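Local coordinates for penicillin binding protein 2X (PDB 5U47), which probably acts as a transpeptidase that cross-links neighbouring glycan strands of peptidoglycan during septal wall synthesis, and binds penicillin, at residues Q349-S354 and T503-T508; I474-D479 and G483-K488. The protein carries 1 engineered substitution. All blocks are in the same frame, centred on the assembly; numbering follows the deposited sequence. Where two conformers were deposited one is given.

Both interactions lie in the penicillin-binding transpeptidase domain, on the same side of the chain's centre, with their own centres about 8 Å apart. Along the chain the order is 349-354, 474-479, 483-488, 503-508, so interaction 2 is nested inside the loop that interaction 1 closes. They meet directly: T484 OG1 lies 3.0 Å from S506 OG and T484 N lies 3.2 Å from S352 O, both probable hydrogen bonds. The turn after helix 463-478 thereby bridges the end of helix 347-352 and strand 503-510, an edge of the five-stranded antiparallel sheet. Interaction 1 holds S354 and K505 of the probable active site, and interaction 2 packs directly against it.

Interaction 1. Residues Q349-S354 and T503-T508; sequences QGFSYS and TVKSGT. Engineered in segment 503-508: T503 (natural residue Ala).
A buried polar contact joins the end of helix 347-352 to strand 503-510 of the transpeptidase domain, with K505 reaching across to S354. The lysine NZ donates to S354 OG over 2.8 Å. Bends at chi2 (65°) and chi4 (81°) curl the chain so that NZ also donates to the carbonyl S506 O on its own strand, again at 2.8 Å. Water 1 accepts a third bond from NZ, at 2.9 Å, and donates to S352 O, so three partners hold NZ in place. Nearer the backbone, K505 CE lies over one face of the F351 ring, displaced toward its rim, while CD is 3.9 Å from F351 CZ; the ring thus packs on the methylenes, and its cation-pi attraction to NZ is long and at most weak. S354 leaves the helix with positive phi in a Schellman motif, its OG turned to the strand. That hydroxyl also bonds K298, and weakly S295, a set consistent with the SxxK, SxN and K(S/T)G motifs of penicillin-binding proteins. Helix 297-308 touches both F351 and K505, helix 463-478 packs against F351, and strand 526-534 pairs with 503-510.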
loop_
_atom_site.group_PDB
_atom_site.type_symbol
_atom_site.label_atom_id
_atom_site.label_comp_id
_atom_site.label_asym_id
_atom_site.label_seq_id
_atom_site.Cartn_x
_atom_site.Cartn_y
_atom_site.Cartn_z
ATOM N N GLN A 349 6.254 -25.378 23.833
ATOM C CA GLN A 349 7.645 -25.537 23.419
ATOM C C GLN A 349 7.737 -25.792 21.921
ATOM O O GLN A 349 8.573 -25.212 21.259
ATOM C CB GLN A 349 8.334 -26.673 24.202
ATOM C CG GLN A 349 8.599 -26.347 25.669
ATOM C CD GLN A 349 9.091 -27.547 26.464
ATOM O OE1 GLN A 349 8.813 -28.696 26.113
ATOM N NE2 GLN A 349 9.821 -27.284 27.548
ATOM N N GLY A 350 6.876 -26.658 21.394
ATOM C CA GLY A 350 6.841 -26.927 19.958
ATOM C C GLY A 350 6.514 -25.662 19.167
ATOM O O GLY A 350 6.992 -25.478 18.033
ATOM N N PHE A 351 5.697 -24.788 19.752
ATOM C CA PHE A 351 5.385 -23.507 19.101
ATOM C C PHE A 351 6.647 -22.659 19.094
ATOM O O PHE A 351 7.005 -22.093 18.067
ATOM C CB PHE A 351 4.246 -22.764 19.798
ATOM C CG PHE A 351 3.938 -21.409 19.189
ATOM C CD1 PHE A 351 3.227 -21.308 17.997
ATOM C CD2 PHE A 351 4.346 -20.243 19.810
ATOM C CE1 PHE A 351 2.944 -20.062 17.435
ATOM C CE2 PHE A 351 4.065 -18.997 19.254
ATOM C CZ PHE A 351 3.366 -18.910 18.065
ATOM N N SER A 352 7.346 -22.622 20.229
ATOM C CA SER A 352 8.582 -21.849 20.331
ATOM C C SER A 352 9.631 -22.365 19.353
ATOM O O SER A 352 10.352 -21.585 18.732
ATOM C CB SER A 352 9.118 -21.868 21.769
ATOM O OG SER A 352 8.247 -21.157 22.639
ATOM N N TYR A 353 9.652 -23.689 19.213
ATOM C CA TYR A 353 10.581 -24.422 18.373
ATOM C C TYR A 353 10.197 -24.436 16.902
ATOM O O TYR A 353 10.969 -24.889 16.059
ATOM C CB TYR A 353 10.627 -25.866 18.921
ATOM C CG TYR A 353 11.701 -26.775 18.393
ATOM C CD1 TYR A 353 13.008 -26.658 18.852
ATOM C CD2 TYR A 353 11.404 -27.811 17.495
ATOM C CE1 TYR A 353 14.004 -27.505 18.404
ATOM C CE2 TYR A 353 12.400 -28.680 17.043
ATOM C CZ TYR A 353 13.699 -28.512 17.502
ATOM O OH TYR A 353 14.712 -29.348 17.087
ATOM N N SER A 354 9.006 -23.933 16.600
ATOM C CA SER A 354 8.454 -23.935 15.252
ATOM C C SER A 354 8.360 -25.381 14.719
ATOM O O SER A 354 8.775 -25.679 13.602
ATOM C CB SER A 354 9.247 -23.035 14.321
ATOM O OG SER A 354 8.439 -22.648 13.209
ATOM N N THR A 503 6.809 -9.829 21.304
ATOM C CA THR A 503 6.026 -10.948 20.782
ATOM C C THR A 503 6.545 -11.227 19.372
ATOM O O THR A 503 6.412 -10.384 18.469
ATOM C CB THR A 503 4.535 -10.538 20.818
ATOM O OG1 THR A 503 4.038 -10.803 22.136
ATOM C CG2 THR A 503 3.671 -11.262 19.784
ATOM N N VAL A 504 7.159 -12.393 19.169
ATOM C CA VAL A 504 7.725 -12.696 17.870
ATOM C C VAL A 504 7.418 -14.102 17.375
ATOM O O VAL A 504 7.130 -15.000 18.164
ATOM C CB VAL A 504 9.251 -12.528 17.921
ATOM C CG1 VAL A 504 9.618 -11.103 18.327
ATOM C CG2 VAL A 504 9.864 -13.517 18.919
ATOM N N LYS A 505 7.474 -14.274 16.056
ATOM C CA LYS A 505 7.382 -15.596 15.429
ATOM C C LYS A 505 8.148 -15.542 14.133
ATOM O O LYS A 505 7.927 -14.662 13.300
ATOM C CB LYS A 505 5.948 -16.047 15.165
ATOM C CG LYS A 505 5.857 -17.484 14.602
ATOM C CD LYS A 505 6.352 -18.544 15.597
ATOM C CE LYS A 505 6.369 -19.939 15.000
ATOM N NZ LYS A 505 7.576 -20.190 14.162
ATOM N N SER A 506 9.033 -16.499 13.955
ATOM C CA SER A 506 9.837 -16.593 12.774
ATOM C C SER A 506 9.176 -17.530 11.831
ATOM O O SER A 506 8.317 -18.343 12.207
ATOM C CB SER A 506 11.209 -17.211 13.117
ATOM O OG SER A 506 11.034 -18.498 13.709
ATOM N N GLY A 507 9.649 -17.486 10.607
ATOM C CA GLY A 507 9.186 -18.396 9.623
ATOM C C GLY A 507 10.213 -18.740 8.569
ATOM O O GLY A 507 11.126 -17.962 8.245
ATOM N N THR A 508 10.077 -19.956 8.067
ATOM C CA THR A 508 10.847 -20.444 6.951
ATOM C C THR A 508 9.733 -21.020 6.109
ATOM O O THR A 508 8.718 -21.497 6.658
ATOM C CB THR A 508 11.854 -21.548 7.324
ATOM O OG1 THR A 508 11.164 -22.660 7.904
ATOM C CG2 THR A 508 12.889 -21.022 8.307
HETATM O O HOH W 1 9.137 -20.334 16.631
HETATM O O HOH W 2 9.992 -22.296 10.852
#

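Interaction 2. Residues I474-D479 and G483-K488. With ACT (acetate ion), chain D.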
loop_
_atom_site.group_PDB
_atom_site.type_symbol
_atom_site.label_atom_id
_atom_site.label_comp_id
_atom_site.label_asym_id
_atom_site.label_seq_id
_atom_site.Cartn_x
_atom_site.Cartn_y
_atom_site.Cartn_z
ATOM N N ILE A 474 6.281 -14.704 23.105
ATOM C CA ILE A 474 7.453 -14.144 23.794
ATOM C C ILE A 474 8.541 -15.226 23.879
ATOM O O ILE A 474 9.739 -14.958 23.655
ATOM C CB ILE A 474 7.113 -13.640 25.219
ATOM C CG1 ILE A 474 6.198 -12.402 25.161
ATOM C CG2 ILE A 474 8.383 -13.326 26.013
ATOM C CD1 ILE A 474 5.673 -11.960 26.510
ATOM N N SER A 475 8.117 -16.449 24.190
ATOM C CA SER A 475 9.050 -17.574 24.343
ATOM C C SER A 475 9.797 -17.938 23.077
ATOM O O SER A 475 10.893 -18.484 23.148
ATOM C CB SER A 475 8.352 -18.807 24.933
ATOM O OG SER A 475 7.866 -18.509 26.224
ATOM N N VAL A 476 9.217 -17.656 21.918
ATOM C CA VAL A 476 9.934 -17.891 20.670
ATOM C C VAL A 476 11.282 -17.163 20.748
ATOM O O VAL A 476 12.292 -17.651 20.250
ATOM C CB VAL A 476 9.134 -17.364 19.459
ATOM C CG1 VAL A 476 9.974 -17.438 18.193
ATOM C CG2 VAL A 476 7.842 -18.149 19.296
ATOM N N GLY A 477 11.269 -15.980 21.364
ATOM C CA GLY A 477 12.459 -15.168 21.531
ATOM C C GLY A 477 13.264 -15.430 22.805
ATOM O O GLY A 477 14.504 -15.351 22.773
ATOM N N THR A 478 12.583 -15.787 23.903
ATOM C CA THR A 478 13.240 -15.926 25.214
ATOM C C THR A 478 13.658 -17.324 25.710
ATOM O O THR A 478 14.509 -17.417 26.598
ATOM C CB THR A 478 12.346 -15.325 26.322
ATOM O OG1 THR A 478 11.106 -16.045 26.401
ATOM C CG2 THR A 478 12.081 -13.854 26.051
ATOM N N ASP A 479 13.084 -18.384 25.142
ATOM C CA ASP A 479 13.369 -19.751 25.586
ATOM C C ASP A 479 14.762 -20.223 25.108
ATOM O O ASP A 479 14.937 -20.529 23.927
ATOM C CB ASP A 479 12.260 -20.686 25.093
ATOM C CG ASP A 479 12.314 -22.066 25.743
ATOM O OD1 ASP A 479 13.425 -22.568 26.020
ATOM O OD2 ASP A 479 11.226 -22.653 25.955
ATOM N N GLY A 483 13.389 -21.776 21.870
ATOM C CA GLY A 483 13.082 -20.605 21.046
ATOM C C GLY A 483 13.939 -20.460 19.804
ATOM O O GLY A 483 15.164 -20.365 19.897
ATOM N N THR A 484 13.295 -20.426 18.639
ATOM C CA THR A 484 14.003 -20.285 17.371
ATOM C C THR A 484 14.592 -18.895 17.186
ATOM O O THR A 484 15.447 -18.703 16.331
ATOM C CB THR A 484 13.080 -20.564 16.176
ATOM O OG1 THR A 484 11.919 -19.724 16.267
ATOM C CG2 THR A 484 12.668 -22.022 16.170
ATOM N N LEU A 485 14.131 -17.935 17.981
ATOM C CA LEU A 485 14.629 -16.567 17.898
ATOM C C LEU A 485 15.404 -16.125 19.140
ATOM O O LEU A 485 15.494 -14.927 19.426
ATOM C CB LEU A 485 13.493 -15.591 17.536
ATOM C CG LEU A 485 12.933 -15.759 16.118
ATOM C CD1 LEU A 485 11.801 -14.781 15.869
ATOM C CD2 LEU A 485 14.017 -15.581 15.060
ATOM N N TYR A 486 15.986 -17.098 19.854
ATOM C CA TYR A 486 16.865 -16.828 21.001
ATOM C C TYR A 486 18.294 -16.916 20.470
ATOM O O TYR A 486 18.609 -17.816 19.694
ATOM C CB TYR A 486 16.655 -17.854 22.106
ATOM C CG TYR A 486 17.484 -17.628 23.354
ATOM C CD1 TYR A 486 17.069 -16.741 24.350
ATOM C CD2 TYR A 486 18.667 -18.329 23.562
ATOM C CE1 TYR A 486 17.820 -16.551 25.510
ATOM C CE2 TYR A 486 19.420 -18.144 24.715
ATOM C CZ TYR A 486 18.989 -17.257 25.684
ATOM O OH TYR A 486 19.734 -17.079 26.832
ATOM N N ASN A 487 19.151 -15.975 20.859
ATOM C CA ASN A 487 20.532 -15.975 20.382
ATOM C C ASN A 487 21.402 -16.677 21.421
ATOM O O ASN A 487 21.838 -16.067 22.398
ATOM C CB ASN A 487 21.028 -14.556 20.119
ATOM C CG ASN A 487 22.429 -14.524 19.512
ATOM O OD1 ASN A 487 23.157 -15.510 19.545
ATOM N ND2 ASN A 487 22.805 -13.379 18.968
ATOM N N LYS A 488 21.653 -17.956 21.195
ATOM C CA LYS A 488 22.432 -18.758 22.153
ATOM C C LYS A 488 23.846 -18.238 22.374
ATOM O O LYS A 488 24.360 -18.333 23.477
ATOM C CB LYS A 488 22.431 -20.234 21.747
ATOM C CG LYS A 488 21.015 -20.785 21.714
ATOM C CD LYS A 488 20.913 -22.276 21.463
ATOM C CE LYS A 488 19.436 -22.619 21.356
ATOM N NZ LYS A 488 19.119 -24.064 21.258
HETATM C C ACT D . 10.968 -18.928 28.463
HETATM O O ACT D . 9.820 -18.936 27.977
HETATM O OXT ACT D . 11.666 -17.889 28.485
HETATM C CH3 ACT D . 11.515 -20.202 29.049
HETATM O O HOH W 3 16.592 -21.399 21.909
#
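V476 O, in the last turn of helix 463-478, accepts a hydrogen bond from L485 N at 2.9 Å. Just beyond the helix, D479 O receives G483 N, also at 2.9 Å. Two backbone bonds therefore fasten the returning chain to the helix end. Between them G483 packs close against the helix end, its CA 3.2 Å from V476 O.

Side chains pack around this backbone core. V476 projects CG1 anti to its own N (chi1 172°), alongside L485, where it meets CD1 at 4.0 Å, and the same methyl touches T484 OG1, a hydroxyl whose polar partner is S506 on strand 503-510. The Y486 ring presents its edge to G477 O, which lies near the ring plane, while D479 C sits over one face. Y486 CA makes a C-H...O contact with G477 O at 3.3 Å.

Further out, water 3 donates to both D479 O and G483 O, adding a water bridge to the direct bonds. D479 OD1 accepts from the backbone N atoms of E481 and F482, bracing the connection. On another side of the helix end, S475 OG and T478 OG1 grip the two oxygens of an acetate ion, probably from the crystallisation liquor.

G483-Y486 forms a type I beta turn, though its closing bond from Y486 N to G483 O is weak. The C-terminal end of helix 463-478 is thus followed by a beta turn that leads into strand 486-487, which pairs antiparallel with strand 492-493; in this transpeptidase domain the small hairpin-like pair comes just ahead of strand 503-510, which bears the probable K(S/T)G motif.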